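Local coordinates for DNA mismatch repair protein MutL (Aquifex aeolicus, PDB 6LZI), which is a DNA mismatch repair endonuclease whose N-terminal ATPase domain, a Bergerat ATP-binding fold, binds ADP, at residues Leu28-Lys41 against Tyr170-Glu184. Residues are numbered along the deposited sequence; the frame is centred on the assembly and turned at random.
Sequences LDAKATKVEVEIVK and YALTNPEVEFTLFSE
K34 to I39 of strand 34-40 pair one for one, in parallel, with E178 to S183 of strand 178-183, the axes of the two strands 12° apart. Seven backbone hydrogen bonds alternate between them, running from E178 N to T33 O (2.8 Å) down to E184 N to I39 O (3.1 Å). Beyond the last, the E184 carboxylate reaches across to segment 28-41: its OE2 takes the K41 N-H almost straight on its syn lone pair, at 2.6 Å, while R160 holds OE1. At the other end a water bridges T33 O and E176 O.

The face bearing V35, V37, F179 and L181 is largely apolar and packs against helices 16-29 and 156-173: V37 CG1 meets L181 CD1 at 3.7 Å, and V37 also touches V24 and I167. L28 divides its branches: CD1 lies against Y170 CD1 (3.7 Å) and the N174 amide, whose ND2 is tied to Y170 O, while CD2 reaches V177 CG2 and, obliquely, the F179 ring. On the face of E36, E38 and F182, the E36 chain runs extended, CG anti to the backbone N (chi1 -179°), and lays CG in plane at the edge of the F182 ring, 3.9 Å from CE2; R48 pairs with both glutamates.

Helix 16-29 ends in a Schellman motif at K31, beside A30 of the ADP pocket; helices on one face of this mixed sheet make the alpha/beta sandwich of the Bergerat (GHKL) ATPase fold.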
ATOM      1  N   LEU A  28       3.945  -1.701   7.483  1.00 18.16           N
ATOM      2  CA  LEU A  28       2.818  -2.295   8.245  1.00 18.06           C
ATOM      3  C   LEU A  28       3.273  -3.503   9.064  1.00 23.77           C
ATOM      4  O   LEU A  28       2.743  -3.758  10.165  1.00 21.97           O
ATOM      5  CB  LEU A  28       1.731  -2.731   7.283  1.00 21.30           C
ATOM      6  CG  LEU A  28       1.146  -1.574   6.468  1.00 22.84           C
ATOM      7  CD1 LEU A  28       0.168  -2.072   5.411  1.00 20.64           C
ATOM      8  CD2 LEU A  28       0.346  -0.642   7.420  1.00 22.56           C
ATOM      9  N   ASP A  29       4.186  -4.314   8.503  1.00 24.49           N
ATOM     10  CA  ASP A  29       4.803  -5.389   9.264  1.00 24.36           C
ATOM     11  C   ASP A  29       5.451  -4.866  10.539  1.00 24.98           C
ATOM     12  O   ASP A  29       5.423  -5.536  11.573  1.00 27.35           O
ATOM     13  CB  ASP A  29       5.865  -6.136   8.455  1.00 28.34           C
ATOM     14  CG  ASP A  29       5.304  -7.014   7.320  1.00 25.94           C
ATOM     15  OD1 ASP A  29       4.075  -7.290   7.236  1.00 27.81           O
ATOM     16  OD2 ASP A  29       6.150  -7.383   6.482  1.00 29.15           O
ATOM     17  N   ALA A  30       6.026  -3.657  10.487  1.00 25.75           N
ATOM     18  CA  ALA A  30       6.663  -3.035  11.637  1.00 25.38           C
ATOM     19  C   ALA A  30       5.703  -2.187  12.477  1.00 28.19           C
ATOM     20  O   ALA A  30       6.164  -1.390  13.306  1.00 30.48           O
ATOM     21  CB  ALA A  30       7.838  -2.182  11.189  1.00 26.51           C
ATOM     22  N   LYS A  31       4.397  -2.429  12.332  1.00 25.43           N
ATOM     23  CA  LYS A  31       3.270  -1.850  13.070  1.00 30.11           C
ATOM     24  C   LYS A  31       3.308  -0.342  13.074  1.00 27.56           C
ATOM     25  O   LYS A  31       3.044   0.324  14.090  1.00 29.69           O
ATOM     26  CB  LYS A  31       3.123  -2.399  14.499  1.00 44.66           C
ATOM     27  CG  LYS A  31       4.314  -2.982  15.207  1.00 49.83           C
ATOM     28  CD  LYS A  31       3.847  -3.666  16.518  1.00 54.45           C
ATOM     29  CE  LYS A  31       4.793  -3.459  17.697  1.00 60.25           C
ATOM     30  NZ  LYS A  31       5.063  -2.023  18.080  1.00 58.65           N
ATOM     31  N   ALA A  32       3.575   0.208  11.890  1.00 20.81           N
ATOM     32  CA  ALA A  32       3.459   1.660  11.728  1.00 24.27           C
ATOM     33  C   ALA A  32       2.000   2.094  11.842  1.00 27.34           C
ATOM     34  O   ALA A  32       1.080   1.381  11.416  1.00 25.14           O
ATOM     35  CB  ALA A  32       4.030   2.048  10.366  1.00 21.02           C
ATOM     36  N   THR A  33       1.747   3.240  12.486  1.00 24.28           N
ATOM     37  CA  THR A  33       0.391   3.821  12.422  1.00 24.12           C
ATOM     38  C   THR A  33       0.303   5.028  11.473  1.00 19.20           C
ATOM     39  O   THR A  33      -0.795   5.558  11.240  1.00 20.36           O
ATOM     40  CB  THR A  33      -0.077   4.244  13.829  1.00 26.40           C
ATOM     41  OG1 THR A  33       0.829   5.208  14.336  1.00 26.76           O
ATOM     42  CG2 THR A  33      -0.139   3.001  14.798  1.00 32.52           C
ATOM     43  N   LYS A  34       1.428   5.466  10.907  1.00 21.80           N
ATOM     44  CA  LYS A  34       1.447   6.535   9.926  1.00 22.23           C
ATOM     45  C   LYS A  34       2.448   6.138   8.868  1.00 21.54           C
ATOM     46  O   LYS A  34       3.596   5.824   9.217  1.00 22.03           O
ATOM     47  CB  LYS A  34       1.863   7.851  10.606  1.00 22.40           C
ATOM     48  CG  LYS A  34       0.922   8.084  11.769  1.00 29.15           C
ATOM     49  CD  LYS A  34       0.475   9.526  11.892  1.00 37.63           C
ATOM     50  CE  LYS A  34      -0.582   9.640  13.028  1.00 42.14           C
ATOM     51  NZ  LYS A  34       0.124   9.792  14.360  1.00 46.98           N
ATOM     52  N   VAL A  35       1.963   6.011   7.627  1.00 19.44           N
ATOM     53  CA  VAL A  35       2.784   5.669   6.481  1.00 17.73           C
ATOM     54  C   VAL A  35       2.713   6.802   5.468  1.00 18.05           C
ATOM     55  O   VAL A  35       1.623   7.176   5.014  1.00 21.89           O
ATOM     56  CB  VAL A  35       2.278   4.365   5.861  1.00 20.86           C
ATOM     57  CG1 VAL A  35       3.090   4.073   4.566  1.00 25.90           C
ATOM     58  CG2 VAL A  35       2.383   3.181   6.879  1.00 21.69           C
ATOM     59  N   GLU A  36       3.865   7.310   5.075  1.00 19.72           N
ATOM     60  CA  GLU A  36       3.892   8.453   4.175  1.00 20.33           C
ATOM     61  C   GLU A  36       4.632   7.998   2.940  1.00 20.04           C
ATOM     62  O   GLU A  36       5.753   7.481   3.065  1.00 19.77           O
ATOM     63  CB  GLU A  36       4.657   9.589   4.828  1.00 24.57           C
ATOM     64  CG  GLU A  36       4.720  10.851   3.986  1.00 34.46           C
ATOM     65  CD  GLU A  36       5.500  11.921   4.745  1.00 42.37           C
ATOM     66  OE1 GLU A  36       4.961  12.381   5.781  1.00 45.34           O
ATOM     67  OE2 GLU A  36       6.661  12.212   4.367  1.00 44.67           O
ATOM     68  N   VAL A  37       4.011   8.188   1.764  1.00 18.12           N
ATOM     69  CA  VAL A  37       4.638   7.841   0.504  1.00 22.74           C
ATOM     70  C   VAL A  37       4.810   9.069  -0.366  1.00 19.29           C
ATOM     71  O   VAL A  37       3.881   9.879  -0.522  1.00 21.82           O
ATOM     72  CB  VAL A  37       3.765   6.835  -0.255  1.00 20.36           C
ATOM     73  CG1 VAL A  37       4.456   6.376  -1.561  1.00 20.03           C
ATOM     74  CG2 VAL A  37       3.412   5.596   0.651  1.00 20.97           C
ATOM     75  N   GLU A  38       5.965   9.164  -1.026  1.00 24.30           N
ATOM     76  CA  GLU A  38       6.198  10.247  -1.981  1.00 21.05           C
ATOM     77  C   GLU A  38       6.761   9.626  -3.238  1.00 19.35           C
ATOM     78  O   GLU A  38       7.643   8.780  -3.175  1.00 21.01           O
ATOM     79  CB  GLU A  38       7.157  11.306  -1.409  1.00 27.27           C
ATOM     80  CG  GLU A  38       7.568  12.244  -2.494  1.00 31.90           C
ATOM     81  CD  GLU A  38       8.330  13.429  -1.972  1.00 41.47           C
ATOM     82  OE1 GLU A  38       8.893  13.295  -0.844  1.00 38.01           O
ATOM     83  OE2 GLU A  38       8.348  14.474  -2.695  1.00 42.01           O
ATOM     84  N   ILE A  39       6.230  10.036  -4.398  1.00 21.74           N
ATOM     85  CA  ILE A  39       6.840   9.606  -5.633  1.00 23.76           C
ATOM     86  C   ILE A  39       7.123  10.835  -6.473  1.00 23.84           C
ATOM     87  O   ILE A  39       6.418  11.865  -6.373  1.00 23.84           O
ATOM     88  CB  ILE A  39       5.937   8.613  -6.395  1.00 24.54           C
ATOM     89  CG1 ILE A  39       4.588   9.220  -6.632  1.00 23.97           C
ATOM     90  CG2 ILE A  39       5.706   7.289  -5.562  1.00 22.44           C
ATOM     91  CD1 ILE A  39       3.802   8.376  -7.622  1.00 27.79           C
ATOM     92  N   VAL A  40       8.179  10.733  -7.266  1.00 23.22           N
ATOM     93  CA  VAL A  40       8.561  11.788  -8.214  1.00 25.84           C
ATOM     94  C   VAL A  40       8.735  11.082  -9.542  1.00 27.38           C
ATOM     95  O   VAL A  40       9.455  10.083  -9.598  1.00 27.35           O
ATOM     96  CB  VAL A  40       9.862  12.467  -7.760  1.00 27.07           C
ATOM     97  CG1 VAL A  40      10.290  13.655  -8.722  1.00 27.31           C
ATOM     98  CG2 VAL A  40       9.694  13.024  -6.321  1.00 27.83           C
ATOM     99  N   LYS A  41       8.122  11.629 -10.602  1.00 34.82           N
ATOM    100  CA  LYS A  41       8.216  11.172 -12.003  1.00 34.52           C
ATOM    101  C   LYS A  41       7.603   9.782 -12.033  1.00 35.30           C
ATOM    102  O   LYS A  41       6.552   9.581 -11.364  1.00 32.63           O
ATOM    103  CB  LYS A  41       9.665  11.206 -12.535  1.00 39.66           C
ATOM    104  CG  LYS A  41       9.825  10.821 -14.039  1.00 50.60           C
ATOM    105  CD  LYS A  41      11.263  10.993 -14.598  1.00 55.14           C
ATOM    106  CE  LYS A  41      11.514  10.092 -15.827  1.00 58.12           C
ATOM    107  NZ  LYS A  41      12.396  10.675 -16.906  1.00 58.68           N
ATOM    108  N   TYR A 170      -4.228  -0.645   0.272  1.00 22.86           N
ATOM    109  CA  TYR A 170      -3.743  -0.762   1.648  1.00 20.67           C
ATOM    110  C   TYR A 170      -4.587   0.078   2.622  1.00 21.49           C
ATOM    111  O   TYR A 170      -4.828  -0.307   3.782  1.00 21.51           O
ATOM    112  CB  TYR A 170      -2.310  -0.239   1.714  1.00 19.89           C
ATOM    113  CG  TYR A 170      -1.278  -1.205   1.245  1.00 21.14           C
ATOM    114  CD1 TYR A 170      -1.026  -2.315   1.949  1.00 23.30           C
ATOM    115  CD2 TYR A 170      -0.489  -0.938   0.125  1.00 17.90           C
ATOM    116  CE1 TYR A 170      -0.063  -3.192   1.576  1.00 27.12           C
ATOM    117  CE2 TYR A 170       0.516  -1.830  -0.276  1.00 23.12           C
ATOM    118  CZ  TYR A 170       0.691  -2.966   0.470  1.00 26.49           C
ATOM    119  OH  TYR A 170       1.692  -3.879   0.190  1.00 32.08           O
ATOM    120  N   ALA A 171      -5.016   1.250   2.193  1.00 17.54           N
ATOM    121  CA  ALA A 171      -5.827   1.993   3.141  1.00 15.08           C
ATOM    122  C   ALA A 171      -7.162   1.303   3.416  1.00 18.14           C
ATOM    123  O   ALA A 171      -7.703   1.419   4.537  1.00 23.43           O
ATOM    124  CB  ALA A 171      -6.174   3.401   2.670  1.00 18.28           C
ATOM    125  N   LEU A 172      -7.698   0.610   2.419  1.00 22.32           N
ATOM    126  CA  LEU A 172      -8.975  -0.054   2.657  1.00 21.50           C
ATOM    127  C   LEU A 172      -8.904  -1.220   3.640  1.00 23.41           C
ATOM    128  O   LEU A 172      -9.962  -1.579   4.196  1.00 24.53           O
ATOM    129  CB  LEU A 172      -9.566  -0.512   1.329  1.00 20.81           C
ATOM    130  CG  LEU A 172     -10.160   0.656   0.478  1.00 20.59           C
ATOM    131  CD1 LEU A 172     -10.356   0.264  -1.027  1.00 18.83           C
ATOM    132  CD2 LEU A 172     -11.452   1.263   1.014  1.00 19.40           C
ATOM    133  N   THR A 173      -7.738  -1.832   3.874  1.00 22.06           N
ATOM    134  CA  THR A 173      -7.642  -2.909   4.850  1.00 22.95           C
ATOM    135  C   THR A 173      -6.909  -2.500   6.104  1.00 21.56           C
ATOM    136  O   THR A 173      -6.641  -3.342   6.948  1.00 22.06           O
ATOM    137  CB  THR A 173      -6.936  -4.115   4.250  1.00 28.43           C
ATOM    138  OG1 THR A 173      -5.709  -3.717   3.619  1.00 33.58           O
ATOM    139  CG2 THR A 173      -7.866  -4.676   3.200  1.00 28.08           C
ATOM    140  N   ASN A 174      -6.539  -1.238   6.208  1.00 22.27           N
ATOM    141  CA  ASN A 174      -5.803  -0.763   7.359  1.00 22.46           C
ATOM    142  C   ASN A 174      -6.403   0.524   7.858  1.00 26.97           C
ATOM    143  O   ASN A 174      -5.774   1.580   7.757  1.00 23.76           O
ATOM    144  CB  ASN A 174      -4.339  -0.573   6.970  1.00 21.44           C
ATOM    145  CG  ASN A 174      -3.634  -1.890   6.770  1.00 23.36           C
ATOM    146  OD1 ASN A 174      -3.241  -2.534   7.748  1.00 26.23           O
ATOM    147  ND2 ASN A 174      -3.496  -2.324   5.486  1.00 20.90           N
ATOM    148  N   PRO A 175      -7.644   0.488   8.340  1.00 26.53           N
ATOM    149  CA  PRO A 175      -8.299   1.746   8.666  1.00 21.53           C
ATOM    150  C   PRO A 175      -7.702   2.383   9.894  1.00 24.81           C
ATOM    151  O   PRO A 175      -7.914   3.562  10.067  1.00 23.27           O
ATOM    152  CB  PRO A 175      -9.783   1.346   8.862  1.00 22.69           C
ATOM    153  CG  PRO A 175      -9.705   0.001   9.291  1.00 24.18           C
ATOM    154  CD  PRO A 175      -8.600  -0.637   8.470  1.00 21.59           C
ATOM    155  N   GLU A 176      -6.961   1.634  10.728  1.00 22.76           N
ATOM    156  CA  GLU A 176      -6.318   2.162  11.924  1.00 23.64           C
ATOM    157  C   GLU A 176      -5.023   2.904  11.565  1.00 22.21           C
ATOM    158  O   GLU A 176      -4.414   3.543  12.439  1.00 24.65           O
ATOM    159  CB  GLU A 176      -6.059   1.013  12.883  1.00 25.68           C
ATOM    160  CG  GLU A 176      -4.909   0.051  12.456  1.00 33.58           C
ATOM    161  CD  GLU A 176      -5.248  -1.070  11.447  1.00 35.35           C
ATOM    162  OE1 GLU A 176      -6.339  -1.118  10.816  1.00 29.65           O
ATOM    163  OE2 GLU A 176      -4.356  -1.956  11.292  1.00 40.48           O
ATOM    164  N   VAL A 177      -4.637   2.907  10.283  1.00 21.32           N
ATOM    165  CA  VAL A 177      -3.353   3.452   9.843  1.00 20.99           C
ATOM    166  C   VAL A 177      -3.594   4.718   9.043  1.00 20.43           C
ATOM    167  O   VAL A 177      -4.496   4.773   8.216  1.00 20.98           O
ATOM    168  CB  VAL A 177      -2.567   2.432   9.003  1.00 20.48           C
ATOM    169  CG1 VAL A 177      -1.199   3.014   8.491  1.00 20.69           C
ATOM    170  CG2 VAL A 177      -2.292   1.230   9.930  1.00 22.00           C
ATOM    171  N   GLU A 178      -2.771   5.723   9.285  1.00 19.35           N
ATOM    172  CA  GLU A 178      -2.838   6.908   8.452  1.00 17.52           C
ATOM    173  C   GLU A 178      -1.976   6.701   7.226  1.00 20.39           C
ATOM    174  O   GLU A 178      -0.883   6.149   7.313  1.00 22.23           O
ATOM    175  CB  GLU A 178      -2.388   8.138   9.261  1.00 19.43           C
ATOM    176  CG  GLU A 178      -2.333   9.432   8.439  1.00 26.66           C
ATOM    177  CD  GLU A 178      -2.010  10.585   9.344  1.00 31.96           C
ATOM    178  OE1 GLU A 178      -1.485  11.593   8.859  1.00 34.62           O
ATOM    179  OE2 GLU A 178      -2.303  10.477  10.551  1.00 34.42           O
ATOM    180  N   PHE A 179      -2.477   7.144   6.077  1.00 19.98           N
ATOM    181  CA  PHE A 179      -1.710   7.090   4.849  1.00 20.38           C
ATOM    182  C   PHE A 179      -1.685   8.460   4.208  1.00 18.65           C
ATOM    183  O   PHE A 179      -2.717   9.114   4.072  1.00 20.41           O
ATOM    184  CB  PHE A 179      -2.332   6.097   3.833  1.00 20.77           C
ATOM    185  CG  PHE A 179      -2.233   4.694   4.259  1.00 19.68           C
ATOM    186  CD1 PHE A 179      -1.134   3.926   3.914  1.00 23.30           C
ATOM    187  CD2 PHE A 179      -3.284   4.100   4.996  1.00 21.61           C
ATOM    188  CE1 PHE A 179      -1.032   2.624   4.314  1.00 18.60           C
ATOM    189  CE2 PHE A 179      -3.159   2.814   5.437  1.00 21.45           C
ATOM    190  CZ  PHE A 179      -2.050   2.103   5.097  1.00 20.39           C
ATOM    191  N   THR A 180      -0.528   8.841   3.716  1.00 21.24           N
ATOM    192  CA  THR A 180      -0.410  10.023   2.907  1.00 18.64           C
ATOM    193  C   THR A 180       0.360   9.643   1.651  1.00 21.92           C
ATOM    194  O   THR A 180       1.307   8.857   1.721  1.00 20.48           O
ATOM    195  CB  THR A 180       0.335  11.128   3.665  1.00 29.10           C
ATOM    196  OG1 THR A 180      -0.376  11.378   4.898  1.00 32.74           O
ATOM    197  CG2 THR A 180       0.300  12.375   2.877  1.00 32.20           C
ATOM    198  N   LEU A 181      -0.037  10.239   0.505  1.00 21.91           N
ATOM    199  CA  LEU A 181       0.729  10.115  -0.742  1.00 20.13           C
ATOM    200  C   LEU A 181       0.938  11.506  -1.317  1.00 24.87           C
ATOM    201  O   LEU A 181      -0.033  12.215  -1.530  1.00 28.49           O
ATOM    202  CB  LEU A 181      -0.034   9.269  -1.777  1.00 22.24           C
ATOM    203  CG  LEU A 181       0.575   9.187  -3.190  1.00 23.51           C
ATOM    204  CD1 LEU A 181       1.944   8.441  -3.238  1.00 22.06           C
ATOM    205  CD2 LEU A 181      -0.448   8.455  -4.098  1.00 24.79           C
ATOM    206  N   PHE A 182       2.206  11.875  -1.568  1.00 28.20           N
ATOM    207  CA  PHE A 182       2.595  13.024  -2.357  1.00 27.79           C
ATOM    208  C   PHE A 182       3.084  12.519  -3.714  1.00 27.62           C
ATOM    209  O   PHE A 182       3.941  11.643  -3.766  1.00 26.71           O
ATOM    210  CB  PHE A 182       3.747  13.792  -1.692  1.00 31.12           C
ATOM    211  CG  PHE A 182       3.432  14.321  -0.328  1.00 37.78           C
ATOM    212  CD1 PHE A 182       2.860  15.554  -0.177  1.00 37.19           C
ATOM    213  CD2 PHE A 182       3.684  13.552   0.819  1.00 44.28           C
ATOM    214  CE1 PHE A 182       2.546  16.034   1.084  1.00 38.99           C
ATOM    215  CE2 PHE A 182       3.378  14.039   2.086  1.00 41.99           C
ATOM    216  CZ  PHE A 182       2.795  15.267   2.215  1.00 36.58           C
ATOM    217  N   SER A 183       2.575  13.075  -4.806  1.00 31.19           N
ATOM    218  CA  SER A 183       3.145  12.771  -6.108  1.00 33.33           C
ATOM    219  C   SER A 183       3.410  14.061  -6.867  1.00 37.53           C
ATOM    220  O   SER A 183       2.537  14.936  -6.917  1.00 37.55           O
ATOM    221  CB  SER A 183       2.239  11.853  -6.940  1.00 37.94           C
ATOM    222  OG  SER A 183       0.899  12.163  -6.776  1.00 44.81           O
ATOM    223  N   GLU A 184       4.624  14.155  -7.440  1.00 32.47           N
ATOM    224  CA  GLU A 184       5.122  15.345  -8.122  1.00 36.41           C
ATOM    225  C   GLU A 184       4.877  16.569  -7.241  1.00 37.14           C
ATOM    226  O   GLU A 184       4.477  17.642  -7.704  1.00 35.49           O
ATOM    227  CB  GLU A 184       4.494  15.502  -9.516  1.00 39.47           C
ATOM    228  CG  GLU A 184       4.264  14.194 -10.247  1.00 44.51           C
ATOM    229  CD  GLU A 184       5.500  13.282 -10.343  1.00 48.16           C
ATOM    230  OE1 GLU A 184       5.321  12.080 -10.646  1.00 52.98           O
ATOM    231  OE2 GLU A 184       6.646  13.751 -10.119  1.00 46.56           O
TER
HETATM  232  O   HOH W   1      -3.066   5.825  12.866  1.00 36.04           O
HETATM  233  O   HOH W   2       2.529  12.543   5.647  1.00 37.77           O